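Local coordinates for protein hypoxanthine-guanine phosphoribosyltransferase (Thermus thermophilus, PDB 3ACD) that probably catalyses the magnesium-dependent salvage of hypoxanthine and guanine, joining each to 5-phosphoribosyl diphosphate to give IMP or GMP, at residues 42-47 and 100-105; 132-137 and 149-154. All blocks are in the same frame, centred on the assembly; numbering follows the deposited sequence.

Contact 1. Residues 42-47 and 100-105. With IMP (inosinic acid), chain B.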
loop_
_atom_site.group_PDB
_atom_site.type_symbol
_atom_site.label_atom_id
_atom_site.label_comp_id
_atom_site.label_asym_id
_atom_site.label_seq_id
_atom_site.Cartn_x
_atom_site.Cartn_y
_atom_site.Cartn_z
ATOM N N ILE A 42 8.973 -5.994 4.555
ATOM C CA ILE A 42 7.746 -6.775 4.615
ATOM C C ILE A 42 6.633 -5.957 5.257
ATOM O O ILE A 42 6.682 -5.645 6.448
ATOM C CB ILE A 42 7.955 -8.062 5.429
ATOM C CG1 ILE A 42 9.069 -8.896 4.788
ATOM C CG2 ILE A 42 6.644 -8.845 5.514
ATOM C CD1 ILE A 42 9.374 -10.186 5.523
ATOM N N CYS A 43 5.636 -5.612 4.451
ATOM C CA CYS A 43 4.500 -4.833 4.913
ATOM C C CYS A 43 3.441 -5.719 5.558
ATOM O O CYS A 43 2.958 -6.674 4.946
ATOM C CB CYS A 43 3.879 -4.073 3.740
ATOM S SG CYS A 43 2.334 -3.216 4.149
ATOM N N VAL A 44 3.088 -5.408 6.802
ATOM C CA VAL A 44 2.065 -6.171 7.500
ATOM C C VAL A 44 0.703 -5.570 7.159
ATOM O O VAL A 44 0.342 -4.493 7.639
ATOM C CB VAL A 44 2.278 -6.143 9.035
ATOM C CG1 VAL A 44 1.153 -6.901 9.735
ATOM C CG2 VAL A 44 3.621 -6.778 9.385
ATOM N N LEU A 45 -0.045 -6.270 6.311
ATOM C CA LEU A 45 -1.373 -5.825 5.886
ATOM C C LEU A 45 -2.398 -6.066 6.992
ATOM O O LEU A 45 -2.205 -6.944 7.830
ATOM C CB LEU A 45 -1.792 -6.586 4.622
ATOM C CG LEU A 45 -0.987 -6.293 3.355
ATOM C CD1 LEU A 45 -1.394 -7.253 2.247
ATOM C CD2 LEU A 45 -1.223 -4.850 2.933
ATOM N N ASN A 46 -3.498 -5.316 6.993
ATOM C CA ASN A 46 -3.793 -4.283 5.995
ATOM C C ASN A 46 -3.352 -2.889 6.440
ATOM O O ASN A 46 -3.054 -2.030 5.609
ATOM C CB ASN A 46 -5.305 -4.215 5.734
ATOM C CG ASN A 46 -5.846 -5.441 5.024
ATOM O OD1 ASN A 46 -7.060 -5.638 4.951
ATOM N ND2 ASN A 46 -4.959 -6.259 4.484
ATOM N N GLY A 47 -3.324 -2.677 7.750
ATOM C CA GLY A 47 -2.996 -1.374 8.311
ATOM C C GLY A 47 -1.743 -0.603 7.933
ATOM O O GLY A 47 -1.759 0.629 7.939
ATOM N N VAL A 100 10.647 -5.240 8.946
ATOM C CA VAL A 100 9.208 -5.429 9.083
ATOM C C VAL A 100 8.585 -4.037 9.162
ATOM O O VAL A 100 9.088 -3.175 9.880
ATOM C CB VAL A 100 8.863 -6.199 10.378
ATOM C CG1 VAL A 100 7.349 -6.335 10.521
ATOM C CG2 VAL A 100 9.520 -7.577 10.358
ATOM N N VAL A 101 7.509 -3.814 8.415
ATOM C CA VAL A 101 6.840 -2.519 8.427
ATOM C C VAL A 101 5.435 -2.706 9.002
ATOM O O VAL A 101 4.557 -3.297 8.365
ATOM C CB VAL A 101 6.760 -1.915 7.005
ATOM C CG1 VAL A 101 6.077 -0.553 7.053
ATOM C CG2 VAL A 101 8.166 -1.780 6.422
ATOM N N GLU A 102 5.247 -2.194 10.215
ATOM C CA GLU A 102 3.989 -2.302 10.949
ATOM C C GLU A 102 3.267 -0.974 11.086
ATOM O O GLU A 102 3.877 0.082 10.966
ATOM C CB GLU A 102 4.270 -2.855 12.350
ATOM C CG GLU A 102 4.273 -4.363 12.430
ATOM C CD GLU A 102 2.876 -4.927 12.518
ATOM O OE1 GLU A 102 1.938 -4.271 12.019
ATOM O OE2 GLU A 102 2.717 -6.029 13.080
ATOM N N ASP A 103 1.963 -1.029 11.346
ATOM C CA ASP A 103 1.192 0.194 11.518
ATOM C C ASP A 103 1.326 0.709 12.945
ATOM O O ASP A 103 1.792 1.828 13.168
ATOM C CB ASP A 103 -0.293 -0.017 11.157
ATOM C CG ASP A 103 -0.942 -1.201 11.883
ATOM O OD1 ASP A 103 -0.253 -1.964 12.594
ATOM O OD2 ASP A 103 -2.173 -1.370 11.727
ATOM N N ILE A 104 0.946 -0.118 13.911
ATOM C CA ILE A 104 1.022 0.278 15.311
ATOM C C ILE A 104 1.259 -0.923 16.218
ATOM O O ILE A 104 0.655 -1.978 16.037
ATOM C CB ILE A 104 -0.275 1.008 15.740
ATOM C CG1 ILE A 104 -0.210 1.401 17.219
ATOM C CG2 ILE A 104 -1.479 0.116 15.491
ATOM C CD1 ILE A 104 -1.355 2.316 17.633
ATOM N N VAL A 105 2.166 -0.761 17.176
ATOM C CA VAL A 105 2.468 -1.823 18.125
ATOM C C VAL A 105 1.679 -1.503 19.389
ATOM O O VAL A 105 1.875 -0.456 20.015
ATOM C CB VAL A 105 3.985 -1.892 18.435
ATOM C CG1 VAL A 105 4.277 -3.051 19.399
ATOM C CG2 VAL A 105 4.767 -2.081 17.134
HETATM P P IMP B . -0.812 -5.949 19.033
HETATM O O1P IMP B . -1.579 -5.833 20.292
HETATM O O2P IMP B . -0.538 -7.497 18.720
HETATM O O3P IMP B . 0.586 -5.162 19.183
HETATM O "O5'" IMP B . -1.687 -5.277 17.846
HETATM C "C5'" IMP B . -1.589 -5.812 16.528
HETATM C "C4'" IMP B . -2.532 -5.090 15.563
HETATM O "O4'" IMP B . -3.668 -4.515 16.277
HETATM C "C3'" IMP B . -1.837 -3.854 14.947
HETATM O "O3'" IMP B . -0.985 -4.212 13.858
HETATM C "C2'" IMP B . -3.058 -3.046 14.476
HETATM O "O2'" IMP B . -3.509 -3.488 13.191
HETATM C "C1'" IMP B . -4.112 -3.346 15.556
HETATM N N9 IMP B . -4.235 -2.174 16.456
HETATM C C8 IMP B . -3.739 -2.042 17.732
HETATM N N7 IMP B . -4.040 -0.865 18.212
HETATM C C5 IMP B . -4.732 -0.174 17.282
HETATM C C6 IMP B . -5.320 1.131 17.220
HETATM O O6 IMP B . -5.236 1.900 18.163
HETATM N N1 IMP B . -5.971 1.500 16.068
HETATM C C2 IMP B . -6.067 0.639 14.997
HETATM N N3 IMP B . -5.535 -0.564 15.042
HETATM C C4 IMP B . -4.866 -1.008 16.143
HETATM O O HOH W 1 -0.439 -3.838 10.187
HETATM O O HOH W 2 -3.063 -4.168 10.320
#
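Val-101 N donates to Ile-42 O at 2.8 Å, and Val-44 N returns a bond to Val-101 O at 3.0 Å; the second is the straighter, with 171° at the hydrogen. These two bonds hold strands 42-45 and 100-102 in parallel pairing. Beyond them the strands diverge and water takes over. One molecule donates to both Val-44 O and Glu-102 OE1, while another accepts from Gly-47 N and donates to Asp-103 OD2, also bonding O2' of the bound IMP. Asp-103 suits its place because its two oxygens match a vicinal diol: OD1 accepts from IMP O3' at 2.7 Å and OD2 from IMP O2' at 2.9 Å. The amide of Ile-104 also reaches OD1, from above the carboxylate plane, and so helps fix its rotation. The acidic pair Glu-102 and Asp-103, at the C-terminal end of a central strand, begins the ribose-phosphate-binding loop of type I phosphoribosyltransferases. Across the contact from the acid the chain has a cis peptide before Asn-46, and Gly-47 CA lies 3.5 Å from Asp-103 OD2, where a beta carbon would collide with the carboxylate. Val-44 points toward strand 100-102. Its CB lies 3.5 Å from Glu-102 OE1, beside a glutamate side chain bent at chi2 (-81°), and its CG2 meets Val-100 CG1 at 3.9 Å. Branched, apolar residues suit this buried face, where Leu-114 of helix 109-119 covers both valines; on the other face Cys-43 and Val-101 pack against Met-52 of helix 49-56.

Contact 2. Residues 132-137 and 149-154. With IMP (inosinic acid), chain B.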
loop_
_atom_site.group_PDB
_atom_site.type_symbol
_atom_site.label_atom_id
_atom_site.label_comp_id
_atom_site.label_asym_id
_atom_site.label_seq_id
_atom_site.Cartn_x
_atom_site.Cartn_y
_atom_site.Cartn_z
ATOM N N LEU A 132 3.423 3.859 14.725
ATOM C CA LEU A 132 3.044 4.198 16.094
ATOM C C LEU A 132 3.310 3.092 17.107
ATOM O O LEU A 132 3.507 1.931 16.748
ATOM C CB LEU A 132 1.551 4.529 16.145
ATOM C CG LEU A 132 0.998 5.569 15.167
ATOM C CD1 LEU A 132 -0.523 5.476 15.142
ATOM C CD2 LEU A 132 1.455 6.960 15.572
ATOM N N SER A 133 3.300 3.469 18.381
ATOM C CA SER A 133 3.499 2.520 19.467
ATOM C C SER A 133 2.838 3.051 20.733
ATOM O O SER A 133 2.983 4.229 21.069
ATOM C CB SER A 133 4.988 2.289 19.731
ATOM O OG SER A 133 5.162 1.370 20.804
ATOM N N LYS A 134 2.102 2.174 21.415
ATOM C CA LYS A 134 1.410 2.501 22.663
ATOM C C LYS A 134 2.054 1.634 23.747
ATOM O O LYS A 134 1.479 0.635 24.186
ATOM C CB LYS A 134 -0.084 2.172 22.537
ATOM C CG LYS A 134 -0.805 2.992 21.470
ATOM C CD LYS A 134 -2.302 2.703 21.410
ATOM C CE LYS A 134 -2.593 1.292 20.917
ATOM N NZ LYS A 134 -4.054 1.064 20.720
ATOM N N PRO A 135 3.260 2.015 24.192
ATOM C CA PRO A 135 4.014 1.285 25.213
ATOM C C PRO A 135 3.319 0.981 26.539
ATOM O O PRO A 135 3.660 -0.003 27.194
ATOM C CB PRO A 135 5.278 2.134 25.382
ATOM C CG PRO A 135 4.803 3.513 25.058
ATOM C CD PRO A 135 3.944 3.275 23.844
ATOM N N SER A 136 2.351 1.799 26.938
ATOM C CA SER A 136 1.661 1.542 28.199
ATOM C C SER A 136 0.813 0.279 28.094
ATOM O O SER A 136 0.347 -0.250 29.100
ATOM C CB SER A 136 0.785 2.739 28.598
ATOM O OG SER A 136 -0.277 2.960 27.687
ATOM N N ARG A 137 0.635 -0.210 26.867
ATOM C CA ARG A 137 -0.159 -1.410 26.611
ATOM C C ARG A 137 0.704 -2.651 26.364
ATOM O O ARG A 137 0.186 -3.763 26.262
ATOM C CB ARG A 137 -1.055 -1.178 25.389
ATOM C CG ARG A 137 -2.200 -0.207 25.617
ATOM C CD ARG A 137 -3.468 -0.959 25.992
ATOM N NE ARG A 137 -3.900 -1.825 24.898
ATOM C CZ ARG A 137 -4.892 -2.705 24.982
ATOM N NH1 ARG A 137 -5.565 -2.842 26.116
ATOM N NH2 ARG A 137 -5.205 -3.454 23.931
ATOM N N PHE A 149 5.945 7.605 15.912
ATOM C CA PHE A 149 5.501 8.339 17.096
ATOM C C PHE A 149 5.113 7.434 18.260
ATOM O O PHE A 149 4.452 6.410 18.071
ATOM C CB PHE A 149 4.267 9.181 16.750
ATOM C CG PHE A 149 4.451 10.093 15.573
ATOM C CD1 PHE A 149 4.938 11.387 15.744
ATOM C CD2 PHE A 149 4.119 9.664 14.290
ATOM C CE1 PHE A 149 5.089 12.243 14.649
ATOM C CE2 PHE A 149 4.267 10.510 13.192
ATOM C CZ PHE A 149 4.751 11.801 13.371
ATOM N N GLU A 150 5.515 7.816 19.469
ATOM C CA GLU A 150 5.115 7.060 20.647
ATOM C C GLU A 150 3.883 7.809 21.148
ATOM O O GLU A 150 3.920 9.031 21.301
ATOM C CB GLU A 150 6.204 7.072 21.716
ATOM C CG GLU A 150 5.776 6.387 23.001
ATOM C CD GLU A 150 6.870 6.374 24.041
ATOM O OE1 GLU A 150 7.788 5.534 23.932
ATOM O OE2 GLU A 150 6.816 7.220 24.957
ATOM N N ILE A 151 2.795 7.090 21.393
ATOM C CA ILE A 151 1.567 7.738 21.841
ATOM C C ILE A 151 0.954 7.132 23.094
ATOM O O ILE A 151 1.312 6.030 23.513
ATOM C CB ILE A 151 0.487 7.708 20.732
ATOM C CG1 ILE A 151 0.103 6.257 20.419
ATOM C CG2 ILE A 151 1.011 8.394 19.476
ATOM C CD1 ILE A 151 -1.087 6.108 19.480
ATOM N N GLU A 152 0.024 7.874 23.689
ATOM C CA GLU A 152 -0.675 7.420 24.878
ATOM C C GLU A 152 -1.672 6.347 24.451
ATOM O O GLU A 152 -1.924 6.158 23.258
ATOM C CB GLU A 152 -1.425 8.581 25.537
ATOM C CG GLU A 152 -2.495 9.207 24.655
ATOM C CD GLU A 152 -3.294 10.282 25.372
ATOM O OE1 GLU A 152 -3.997 9.949 26.351
ATOM O OE2 GLU A 152 -3.219 11.457 24.957
ATOM N N ASP A 153 -2.240 5.658 25.432
ATOM C CA ASP A 153 -3.209 4.603 25.174
ATOM C C ASP A 153 -4.523 5.170 24.638
ATOM O O ASP A 153 -5.263 5.840 25.358
ATOM C CB ASP A 153 -3.452 3.813 26.462
ATOM C CG ASP A 153 -4.474 2.708 26.293
ATOM O OD1 ASP A 153 -4.723 2.283 25.146
ATOM O OD2 ASP A 153 -5.019 2.251 27.319
ATOM N N ALA A 154 -4.798 4.901 23.366
ATOM C CA ALA A 154 -6.020 5.363 22.717
ATOM C C ALA A 154 -6.220 4.588 21.418
ATOM O O ALA A 154 -5.251 4.103 20.831
ATOM C CB ALA A 154 -5.923 6.858 22.419
HETATM P P IMP B . -0.812 -5.949 19.033
HETATM O O1P IMP B . -1.579 -5.833 20.292
HETATM O O2P IMP B . -0.538 -7.497 18.720
HETATM O O3P IMP B . 0.586 -5.162 19.183
HETATM O "O5'" IMP B . -1.687 -5.277 17.846
HETATM C "C5'" IMP B . -1.589 -5.812 16.528
HETATM C "C4'" IMP B . -2.532 -5.090 15.563
HETATM O "O4'" IMP B . -3.668 -4.515 16.277
HETATM C "C3'" IMP B . -1.837 -3.854 14.947
HETATM O "O3'" IMP B . -0.985 -4.212 13.858
HETATM C "C2'" IMP B . -3.058 -3.046 14.476
HETATM O "O2'" IMP B . -3.509 -3.488 13.191
HETATM C "C1'" IMP B . -4.112 -3.346 15.556
HETATM N N9 IMP B . -4.235 -2.174 16.456
HETATM C C8 IMP B . -3.739 -2.042 17.732
HETATM N N7 IMP B . -4.040 -0.865 18.212
HETATM C C5 IMP B . -4.732 -0.174 17.282
HETATM C C6 IMP B . -5.320 1.131 17.220
HETATM O O6 IMP B . -5.236 1.900 18.163
HETATM N N1 IMP B . -5.971 1.500 16.068
HETATM C C2 IMP B . -6.067 0.639 14.997
HETATM N N3 IMP B . -5.535 -0.564 15.042
HETATM C C4 IMP B . -4.866 -1.008 16.143
HETATM O O HOH W 3 -5.439 0.799 23.084
HETATM O O HOH W 4 1.269 4.346 25.696
HETATM O O HOH W 5 -1.399 5.989 28.105
HETATM O O HOH W 6 -2.379 1.735 28.965
#
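The guanidinium of Arg-137 and the carboxylate of Asp-153 lie nearly parallel, their planes 13° apart, yet Asp-153 OD1 is displaced from the plane of the guanidinium, 4.2 Å from Arg-137 NE, so that charge alone links the two groups. The same OD1 rests on the arginine's CG at 3.6 Å; the salt bridge of NE goes to Asp-106. The Phe-149 ring is met obliquely by Leu-132 CD2, which also lies 3.8 Å from Phe-149 CB. Between these ends runs Lys-134. Lys-134 CG lies 3.5 Å from Ile-151 CG1; beyond it a bend at chi3 (-67°) carries NZ to O6 of IMP at 2.9 Å and N7 at 3.2 Å. NZ also donates to Ala-154 O, from above the carbonyl plane, and to a water that donates in turn to Asp-153 OD1. With four acceptors and three hydrogens, the ammonium probably shares at least one N-H. An alanine here would probably leave O6 and N7 of the purine without this donor and open a gap beside Ile-151. The backbones pair in parallel: Ile-151 N gives Ser-133 O a straight bond of 2.9 Å, whereas the bond from Ser-133 N to Phe-149 O is weak. Pro-135 then starts a 3-10 turn, its CG packed on Glu-150 CG at 3.7 Å, and waters join Ser-136 to Ile-151 O and Asp-153. A lysine contacting both O6 and N7 is characteristic of the purine site of hypoxanthine-guanine phosphoribosyltransferases, consistent with selection of 6-oxopurines.

How the contacts relate
From the N terminus, strand 40-45 leads through helix 49-56 and strand 64-70 to strand 97-102, where contact 1 closes a long loop between neighbouring strands of the parallel sheet. The chain then passes the phosphate-binding loop, helix 109-119 and strand 125-130 before contact 2 opens; this closes a much shorter loop, from 132-137 to 149-154. The two follow in series, neither nesting nor crossing. Strand 104-105 joins them: Asp-103 O and Val-105 O probably accept hydrogen bonds from Leu-132 N and Lys-134 N, and Ile-104 packs on both side chains. IMP spans the pair, its ribose held by Asp-103 of contact 1, its base resting on Ile-104 and reached by Lys-134 of contact 2.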